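Local coordinates for protein endoglucanase A (Clostridium cellulolyticum, PDB 1EDG) that hydrolyses internal beta-1,4-glucosidic bonds of cellulose through its family 5 glycoside hydrolase catalytic domain, an eight-stranded beta/alpha barrel, at residues A[40-45]-A[121-126]; A[174-179]-A[186-191]; A[253-258]-A[324-329]. All coordinates share one frame; numbering follows the deposited sequence.

Contact 1 (A[40-45]-A[121-126])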
loop_
_atom_site.group_PDB
_atom_site.type_symbol
_atom_site.label_atom_id
_atom_site.label_comp_id
_atom_site.label_asym_id
_atom_site.label_seq_id
_atom_site.Cartn_x
_atom_site.Cartn_y
_atom_site.Cartn_z
ATOM N N ASP A 40 -4.325 -3.121 -11.098
ATOM C CA ASP A 40 -2.864 -3.130 -11.195
ATOM C C ASP A 40 -2.321 -4.123 -12.233
ATOM O O ASP A 40 -1.114 -4.136 -12.516
ATOM C CB ASP A 40 -2.196 -3.368 -9.820
ATOM C CG ASP A 40 -2.871 -4.464 -8.995
ATOM O OD1 ASP A 40 -4.084 -4.367 -8.755
ATOM O OD2 ASP A 40 -2.177 -5.390 -8.534
ATOM N N ALA A 41 -3.196 -4.964 -12.782
ATOM C CA ALA A 41 -2.782 -5.937 -13.793
ATOM C C ALA A 41 -2.336 -5.166 -15.043
ATOM O O ALA A 41 -2.995 -4.208 -15.452
ATOM C CB ALA A 41 -3.937 -6.873 -14.131
ATOM N N PHE A 42 -1.212 -5.567 -15.635
ATOM C CA PHE A 42 -0.708 -4.878 -16.822
ATOM C C PHE A 42 -0.455 -5.785 -18.024
ATOM O O PHE A 42 0.103 -5.346 -19.029
ATOM C CB PHE A 42 0.550 -4.067 -16.488
ATOM C CG PHE A 42 1.688 -4.890 -15.966
ATOM C CD1 PHE A 42 2.609 -5.462 -16.836
ATOM C CD2 PHE A 42 1.850 -5.089 -14.602
ATOM C CE1 PHE A 42 3.672 -6.217 -16.348
ATOM C CE2 PHE A 42 2.906 -5.839 -14.111
ATOM C CZ PHE A 42 3.817 -6.405 -14.982
ATOM N N ASN A 43 -0.850 -7.046 -17.910
ATOM C CA ASN A 43 -0.689 -8.005 -18.993
ATOM C C ASN A 43 -1.671 -9.145 -18.776
ATOM O O ASN A 43 -2.427 -9.133 -17.798
ATOM C CB ASN A 43 0.758 -8.521 -19.088
ATOM C CG ASN A 43 1.217 -9.262 -17.841
ATOM O OD1 ASN A 43 0.426 -9.890 -17.138
ATOM N ND2 ASN A 43 2.514 -9.203 -17.573
ATOM N N GLY A 44 -1.700 -10.099 -19.699
ATOM C CA GLY A 44 -2.615 -11.215 -19.562
ATOM C C GLY A 44 -2.608 -12.147 -20.754
ATOM O O GLY A 44 -2.128 -11.791 -21.831
ATOM N N THR A 45 -3.161 -13.339 -20.560
ATOM C CA THR A 45 -3.218 -14.348 -21.607
ATOM C C THR A 45 -4.326 -14.065 -22.617
ATOM O O THR A 45 -4.136 -14.250 -23.816
ATOM C CB THR A 45 -3.424 -15.754 -21.006
ATOM O OG1 THR A 45 -2.543 -15.929 -19.887
ATOM C CG2 THR A 45 -3.126 -16.828 -22.042
ATOM N N THR A 121 -0.352 4.939 -8.320
ATOM C CA THR A 121 0.114 4.491 -9.632
ATOM C C THR A 121 0.843 3.241 -9.127
ATOM O O THR A 121 1.502 3.284 -8.070
ATOM C CB THR A 121 1.099 5.445 -10.379
ATOM O OG1 THR A 121 2.321 5.587 -9.647
ATOM C CG2 THR A 121 0.452 6.784 -10.638
ATOM N N HIS A 122 0.694 2.116 -9.819
ATOM C CA HIS A 122 1.298 0.881 -9.354
ATOM C C HIS A 122 2.434 0.346 -10.216
ATOM O O HIS A 122 3.563 0.827 -10.107
ATOM C CB HIS A 122 0.204 -0.173 -9.130
ATOM C CG HIS A 122 0.470 -1.088 -7.975
ATOM N ND1 HIS A 122 0.936 -2.379 -8.130
ATOM C CD2 HIS A 122 0.316 -0.907 -6.643
ATOM C CE1 HIS A 122 1.051 -2.951 -6.944
ATOM N NE2 HIS A 122 0.679 -2.077 -6.027
ATOM N N HIS A 123 2.153 -0.631 -11.079
ATOM C CA HIS A 123 3.194 -1.218 -11.927
ATOM C C HIS A 123 3.437 -0.326 -13.148
ATOM O O HIS A 123 3.152 -0.706 -14.290
ATOM C CB HIS A 123 2.803 -2.637 -12.362
ATOM C CG HIS A 123 2.729 -3.623 -11.232
ATOM N ND1 HIS A 123 1.669 -4.494 -11.071
ATOM C CD2 HIS A 123 3.602 -3.908 -10.237
ATOM C CE1 HIS A 123 1.897 -5.276 -10.030
ATOM N NE2 HIS A 123 3.063 -4.941 -9.507
ATOM N N ASP A 124 3.938 0.881 -12.889
ATOM C CA ASP A 124 4.204 1.846 -13.947
ATOM C C ASP A 124 5.683 2.193 -14.100
ATOM O O ASP A 124 6.026 3.220 -14.683
ATOM C CB ASP A 124 3.365 3.107 -13.739
ATOM C CG ASP A 124 1.892 2.891 -14.060
ATOM O OD1 ASP A 124 1.574 1.917 -14.778
ATOM O OD2 ASP A 124 1.054 3.707 -13.622
ATOM N N VAL A 125 6.551 1.352 -13.541
ATOM C CA VAL A 125 7.991 1.553 -13.662
ATOM C C VAL A 125 8.336 0.873 -14.987
ATOM O O VAL A 125 8.421 -0.357 -15.054
ATOM C CB VAL A 125 8.781 0.865 -12.513
ATOM C CG1 VAL A 125 10.277 1.184 -12.635
ATOM C CG2 VAL A 125 8.256 1.311 -11.157
ATOM N N ASP A 126 8.487 1.675 -16.036
ATOM C CA ASP A 126 8.774 1.179 -17.374
ATOM C C ASP A 126 9.449 2.317 -18.131
ATOM O O ASP A 126 8.855 3.378 -18.316
ATOM C CB ASP A 126 7.455 0.817 -18.064
ATOM C CG ASP A 126 7.657 0.118 -19.394
ATOM O OD1 ASP A 126 8.132 0.757 -20.351
ATOM O OD2 ASP A 126 7.334 -1.082 -19.485
#
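His123 bridges two barrel loops, meeting Phe42 with CB and the ring and the backbone of Asp40 with ND1. Its CB starts the contact, 3.5 Å from CD2 of Phe42. With CG of His123 anti to the carbonyl carbon (chi1 -66°), the imidazole is carried on past the same ring, its CG 3.6 Å from CE2 of Phe42. The rings form an offset edge-to-face pair, phenyl edge to imidazole face, planes at 71°. Beyond CG, ND1 donates almost straight to Asp40 O over 3.2 Å, the oxygen lying near the imidazole plane. CE1 of His123 is still 4.1 Å from Asp40 O, and ND1 of His122 sits 3.5 Å above the His123 ring, over its centre. The ring's rotation is probably restrained by the aromatic edge and the polar bond. His122 ND1 also lies 3.7 Å from CB of Asp40, whose OD1 turns back to Thr38 N. Ser83 OG is hydrogen-bonded to both Asp40 O and His123 N. The contact joins the loop between strand 32-34 and helix 53-56 to that between strand 116-120 and helix 138-155, at the C-terminal end of the strands, the active-site face in TIM-barrel glycoside hydrolases.

Contact 2 (A[174-179]-A[186-191])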
loop_
_atom_site.group_PDB
_atom_site.type_symbol
_atom_site.label_atom_id
_atom_site.label_comp_id
_atom_site.label_asym_id
_atom_site.label_seq_id
_atom_site.Cartn_x
_atom_site.Cartn_y
_atom_site.Cartn_z
ATOM N N VAL A 174 14.331 -1.543 -11.833
ATOM C CA VAL A 174 13.914 -2.840 -12.363
ATOM C C VAL A 174 15.037 -3.437 -13.208
ATOM O O VAL A 174 15.619 -2.758 -14.055
ATOM C CB VAL A 174 12.636 -2.721 -13.229
ATOM C CG1 VAL A 174 12.202 -4.090 -13.713
ATOM C CG2 VAL A 174 11.514 -2.073 -12.432
ATOM N N GLY A 175 15.363 -4.696 -12.948
ATOM C CA GLY A 175 16.417 -5.354 -13.696
ATOM C C GLY A 175 17.776 -5.267 -13.030
ATOM O O GLY A 175 18.617 -6.144 -13.227
ATOM N N HIS A 176 17.986 -4.225 -12.227
ATOM C CA HIS A 176 19.255 -4.021 -11.529
ATOM C C HIS A 176 19.455 -5.076 -10.440
ATOM O O HIS A 176 18.492 -5.681 -9.957
ATOM C CB HIS A 176 19.286 -2.615 -10.914
ATOM C CG HIS A 176 20.633 -2.190 -10.407
ATOM N ND1 HIS A 176 21.592 -1.626 -11.220
ATOM C CD2 HIS A 176 21.164 -2.206 -9.160
ATOM C CE1 HIS A 176 22.654 -1.312 -10.498
ATOM N NE2 HIS A 176 22.419 -1.655 -9.244
ATOM N N ALA A 177 20.712 -5.293 -10.062
ATOM C CA ALA A 177 21.051 -6.259 -9.022
ATOM C C ALA A 177 20.452 -5.867 -7.673
ATOM O O ALA A 177 20.119 -6.727 -6.861
ATOM C CB ALA A 177 22.559 -6.387 -8.904
ATOM N N ASN A 178 20.329 -4.565 -7.441
ATOM C CA ASN A 178 19.773 -4.039 -6.198
ATOM C C ASN A 178 18.348 -3.540 -6.404
ATOM O O ASN A 178 17.945 -2.531 -5.832
ATOM C CB ASN A 178 20.639 -2.896 -5.667
ATOM C CG ASN A 178 22.070 -3.319 -5.417
ATOM O OD1 ASN A 178 23.002 -2.767 -6.006
ATOM N ND2 ASN A 178 22.252 -4.319 -4.564
ATOM N N GLU A 179 17.591 -4.246 -7.230
ATOM C CA GLU A 179 16.210 -3.868 -7.500
ATOM C C GLU A 179 15.327 -3.947 -6.249
ATOM O O GLU A 179 14.479 -3.081 -6.029
ATOM C CB GLU A 179 15.616 -4.769 -8.590
ATOM C CG GLU A 179 14.151 -4.485 -8.906
ATOM C CD GLU A 179 13.525 -5.476 -9.884
ATOM O OE1 GLU A 179 14.263 -6.219 -10.566
ATOM O OE2 GLU A 179 12.280 -5.508 -9.975
ATOM N N ASN A 186 26.054 1.258 -3.391
ATOM C CA ASN A 186 25.936 1.264 -4.841
ATOM C C ASN A 186 25.600 2.643 -5.398
ATOM O O ASN A 186 24.596 3.258 -5.031
ATOM C CB ASN A 186 24.893 0.245 -5.297
ATOM C CG ASN A 186 24.873 0.064 -6.804
ATOM O OD1 ASN A 186 24.251 0.843 -7.529
ATOM N ND2 ASN A 186 25.552 -0.968 -7.284
ATOM N N SER A 187 26.446 3.106 -6.310
ATOM C CA SER A 187 26.290 4.401 -6.958
ATOM C C SER A 187 24.940 4.545 -7.667
ATOM O O SER A 187 24.294 5.592 -7.578
ATOM C CB SER A 187 27.440 4.610 -7.954
ATOM O OG SER A 187 27.265 5.790 -8.717
ATOM N N ASP A 188 24.511 3.488 -8.351
ATOM C CA ASP A 188 23.242 3.506 -9.074
ATOM C C ASP A 188 22.038 3.708 -8.153
ATOM O O ASP A 188 21.128 4.471 -8.484
ATOM C CB ASP A 188 23.057 2.219 -9.892
ATOM C CG ASP A 188 24.093 2.066 -11.005
ATOM O OD1 ASP A 188 24.341 3.045 -11.744
ATOM O OD2 ASP A 188 24.649 0.956 -11.147
ATOM N N VAL A 189 22.035 3.057 -6.992
ATOM C CA VAL A 189 20.906 3.204 -6.076
ATOM C C VAL A 189 20.825 4.603 -5.474
ATOM O O VAL A 189 19.731 5.139 -5.308
ATOM C CB VAL A 189 20.873 2.138 -4.943
ATOM C CG1 VAL A 189 21.117 0.749 -5.499
ATOM C CG2 VAL A 189 21.841 2.480 -3.859
ATOM N N VAL A 190 21.972 5.210 -5.168
ATOM C CA VAL A 190 21.970 6.558 -4.599
ATOM C C VAL A 190 21.388 7.537 -5.612
ATOM O O VAL A 190 20.618 8.425 -5.254
ATOM C CB VAL A 190 23.383 7.001 -4.141
ATOM C CG1 VAL A 190 23.362 8.455 -3.680
ATOM C CG2 VAL A 190 23.861 6.103 -3.002
ATOM N N ASP A 191 21.737 7.354 -6.882
ATOM C CA ASP A 191 21.202 8.199 -7.944
ATOM C C ASP A 191 19.679 8.002 -7.981
ATOM O O ASP A 191 18.917 8.969 -8.054
ATOM C CB ASP A 191 21.815 7.802 -9.295
ATOM C CG ASP A 191 21.143 8.493 -10.470
ATOM O OD1 ASP A 191 21.190 9.737 -10.544
ATOM O OD2 ASP A 191 20.561 7.791 -11.324
#
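His176 and Asn178 face the first turn of helix 187-209, where Asn186 is the N-cap. The buried part is carbon packing: CB of Asn178 rests 3.7 Å from CG1 of Val189, the side chains crossing at about a right angle. Beside them OD1 of Asn178 approaches ND2 of Asn186 at 3.4 Å, but the angle is too poor for a hydrogen bond, and none crosses between the segments. The other end of that amide, OD1, caps the helix, accepting from Val189 N at 3.2 Å on an in-plane lone pair and more weakly from Asp188 N. NE2 of His176 lies 3.5 Å from the same OD1 of Asn186, ring and amide planes 79° apart. The outer side is more exposed to solvent, yet holds the closer approach: His176, its CG anti to the backbone N (chi1 -169°), brings its CE1 edge 3.1 Å from OD2 of Asp188. A type I turn from His176 to Glu179 contains both contact residues. OE1 of Glu179 accepts from Gly175 N, just before the turn, while OE2 forms a salt bridge with Arg172. The loop after strand 163-166 thus folds back against the start of the following helix, with Asn178 O hydrogen-bonded to Tyr224 OH, beyond strand 219-222.

Contact 3 (A[253-258]-A[324-329])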
loop_
_atom_site.group_PDB
_atom_site.type_symbol
_atom_site.label_atom_id
_atom_site.label_comp_id
_atom_site.label_asym_id
_atom_site.label_seq_id
_atom_site.Cartn_x
_atom_site.Cartn_y
_atom_site.Cartn_z
ATOM N N VAL A 253 5.363 2.641 3.507
ATOM C CA VAL A 253 6.311 1.534 3.581
ATOM C C VAL A 253 5.569 0.225 3.357
ATOM O O VAL A 253 4.371 0.124 3.644
ATOM C CB VAL A 253 7.077 1.437 4.941
ATOM C CG1 VAL A 253 7.766 2.759 5.280
ATOM C CG2 VAL A 253 6.157 1.005 6.050
ATOM N N HIS A 254 6.261 -0.753 2.783
ATOM C CA HIS A 254 5.691 -2.077 2.547
ATOM C C HIS A 254 6.637 -2.988 3.297
ATOM O O HIS A 254 7.855 -2.814 3.214
ATOM C CB HIS A 254 5.668 -2.431 1.052
ATOM C CG HIS A 254 4.723 -1.590 0.245
ATOM N ND1 HIS A 254 4.656 -1.658 -1.128
ATOM C CD2 HIS A 254 3.810 -0.663 0.619
ATOM C CE1 HIS A 254 3.744 -0.809 -1.571
ATOM N NE2 HIS A 254 3.215 -0.193 -0.532
ATOM N N ALA A 255 6.108 -3.941 4.054
ATOM C CA ALA A 255 6.997 -4.800 4.812
ATOM C C ALA A 255 6.499 -6.207 5.067
ATOM O O ALA A 255 5.810 -6.466 6.051
ATOM C CB ALA A 255 7.361 -4.127 6.128
ATOM N N TYR A 256 6.871 -7.123 4.182
ATOM C CA TYR A 256 6.512 -8.526 4.327
ATOM C C TYR A 256 7.724 -9.126 5.039
ATOM O O TYR A 256 8.545 -9.802 4.423
ATOM C CB TYR A 256 6.334 -9.167 2.947
ATOM C CG TYR A 256 5.218 -8.574 2.110
ATOM C CD1 TYR A 256 3.934 -9.105 2.158
ATOM C CD2 TYR A 256 5.464 -7.524 1.218
ATOM C CE1 TYR A 256 2.918 -8.615 1.330
ATOM C CE2 TYR A 256 4.455 -7.026 0.388
ATOM C CZ TYR A 256 3.187 -7.579 0.444
ATOM O OH TYR A 256 2.199 -7.141 -0.407
ATOM N N CYS A 257 7.853 -8.835 6.330
ATOM C CA CYS A 257 8.998 -9.287 7.133
ATOM C C CYS A 257 8.641 -10.260 8.264
ATOM O O CYS A 257 7.693 -10.019 9.008
ATOM C CB CYS A 257 9.702 -8.070 7.737
ATOM S SG CYS A 257 10.081 -6.761 6.546
ATOM N N PRO A 258 9.398 -11.366 8.406
ATOM C CA PRO A 258 10.544 -11.753 7.571
ATOM C C PRO A 258 10.057 -12.401 6.272
ATOM O O PRO A 258 9.109 -13.187 6.280
ATOM C CB PRO A 258 11.291 -12.747 8.462
ATOM C CG PRO A 258 10.179 -13.437 9.183
ATOM C CD PRO A 258 9.251 -12.292 9.550
ATOM N N SER A 324 -1.668 -11.208 14.024
ATOM C CA SER A 324 -2.152 -10.556 15.253
ATOM C C SER A 324 -1.036 -9.747 15.918
ATOM O O SER A 324 -1.234 -8.583 16.287
ATOM C CB SER A 324 -2.705 -11.593 16.250
ATOM O OG SER A 324 -3.907 -12.174 15.770
ATOM N N TYR A 325 0.128 -10.376 16.052
ATOM C CA TYR A 325 1.304 -9.751 16.655
ATOM C C TYR A 325 1.775 -8.552 15.814
ATOM O O TYR A 325 2.089 -7.485 16.351
ATOM C CB TYR A 325 2.418 -10.792 16.770
ATOM C CG TYR A 325 3.691 -10.302 17.429
ATOM C CD1 TYR A 325 3.835 -10.325 18.815
ATOM C CD2 TYR A 325 4.771 -9.864 16.660
ATOM C CE1 TYR A 325 5.023 -9.930 19.420
ATOM C CE2 TYR A 325 5.966 -9.466 17.254
ATOM C CZ TYR A 325 6.086 -9.502 18.634
ATOM O OH TYR A 325 7.275 -9.122 19.213
ATOM N N TYR A 326 1.817 -8.742 14.497
ATOM C CA TYR A 326 2.231 -7.702 13.558
ATOM C C TYR A 326 1.357 -6.448 13.724
ATOM O O TYR A 326 1.866 -5.339 13.915
ATOM C CB TYR A 326 2.134 -8.249 12.116
ATOM C CG TYR A 326 2.755 -7.380 11.037
ATOM C CD1 TYR A 326 2.143 -6.192 10.628
ATOM C CD2 TYR A 326 3.946 -7.762 10.407
ATOM C CE1 TYR A 326 2.696 -5.404 9.617
ATOM C CE2 TYR A 326 4.508 -6.979 9.390
ATOM C CZ TYR A 326 3.875 -5.802 9.001
ATOM O OH TYR A 326 4.402 -5.034 7.989
ATOM N N VAL A 327 0.041 -6.626 13.680
ATOM C CA VAL A 327 -0.882 -5.500 13.811
ATOM C C VAL A 327 -0.807 -4.836 15.195
ATOM O O VAL A 327 -0.807 -3.611 15.293
ATOM C CB VAL A 327 -2.343 -5.924 13.493
ATOM C CG1 VAL A 327 -3.299 -4.767 13.756
ATOM C CG2 VAL A 327 -2.449 -6.370 12.024
ATOM N N ALA A 328 -0.727 -5.646 16.250
ATOM C CA ALA A 328 -0.639 -5.123 17.614
ATOM C C ALA A 328 0.623 -4.278 17.806
ATOM O O ALA A 328 0.566 -3.195 18.388
ATOM C CB ALA A 328 -0.668 -6.264 18.624
ATOM N N GLN A 329 1.758 -4.768 17.315
ATOM C CA GLN A 329 3.023 -4.045 17.436
ATOM C C GLN A 329 2.992 -2.735 16.643
ATOM O O GLN A 329 3.535 -1.721 17.081
ATOM C CB GLN A 329 4.192 -4.924 16.984
ATOM C CG GLN A 329 4.471 -6.123 17.897
ATOM C CD GLN A 329 4.989 -5.729 19.278
ATOM O OE1 GLN A 329 5.413 -4.595 19.504
ATOM N NE2 GLN A 329 4.956 -6.671 20.207
#
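The ring of Tyr326 presents its edge to the chain of residues 253-258, with the carbonyl oxygens of Ala255 and Cys257 both near the ring plane. At its outer end the hydroxyl donates to Ala255 O over 2.8 Å, arriving in the carbonyl plane on a lone pair, with a C=O...O angle of 137°. The same OH lies 3.6 Å from CB of Ala255, and CE2 of the ring stands 3.6 Å from Ala255 O. Cys257 O is more distant, 4.4 Å from CE2 of Tyr326, and is hydrogen-bonded to Tyr322 OH, one turn earlier on the same helix. In this TIM barrel, helix 316-332 follows strand 303-308, whereas Ala255 lies in the chain that continues from the adjacent strand 249-254. Tyr326 therefore reaches from a helix of the outer layer to the segment following the neighbouring strand; a first torsion of -170° sets the ring opposite the backbone N, where the hydroxyl can meet Ala255 O. That oxygen also accepts weakly from Cys257 N, across the inverse gamma turn centred on Tyr256. Phe288 of helix 279-297 touches both Ala255 and Tyr326, and Ile305 and Cys308 pack against the tyrosine.

Overall arrangement
The three contacts show one barrel held together at different depths. Contact 3 is buried and ties an outer helix to the chain leaving a barrel strand through a single hydroxyl-to-carbonyl bond. Contacts 1 and 2 are only partly buried and belong to loops that follow barrel strands: contact 1 joins two such loops through an aromatic pair and an imidazole bond, whereas contact 2 sets a loop against the start of its following helix without any hydrogen bond between them. These two contacts touch where Val125 CG1 meets Val174 CG2, although their centres are about 21 Å apart. Contact 3 lies across the chain's centre from contact 1, their centres about 26 Å apart.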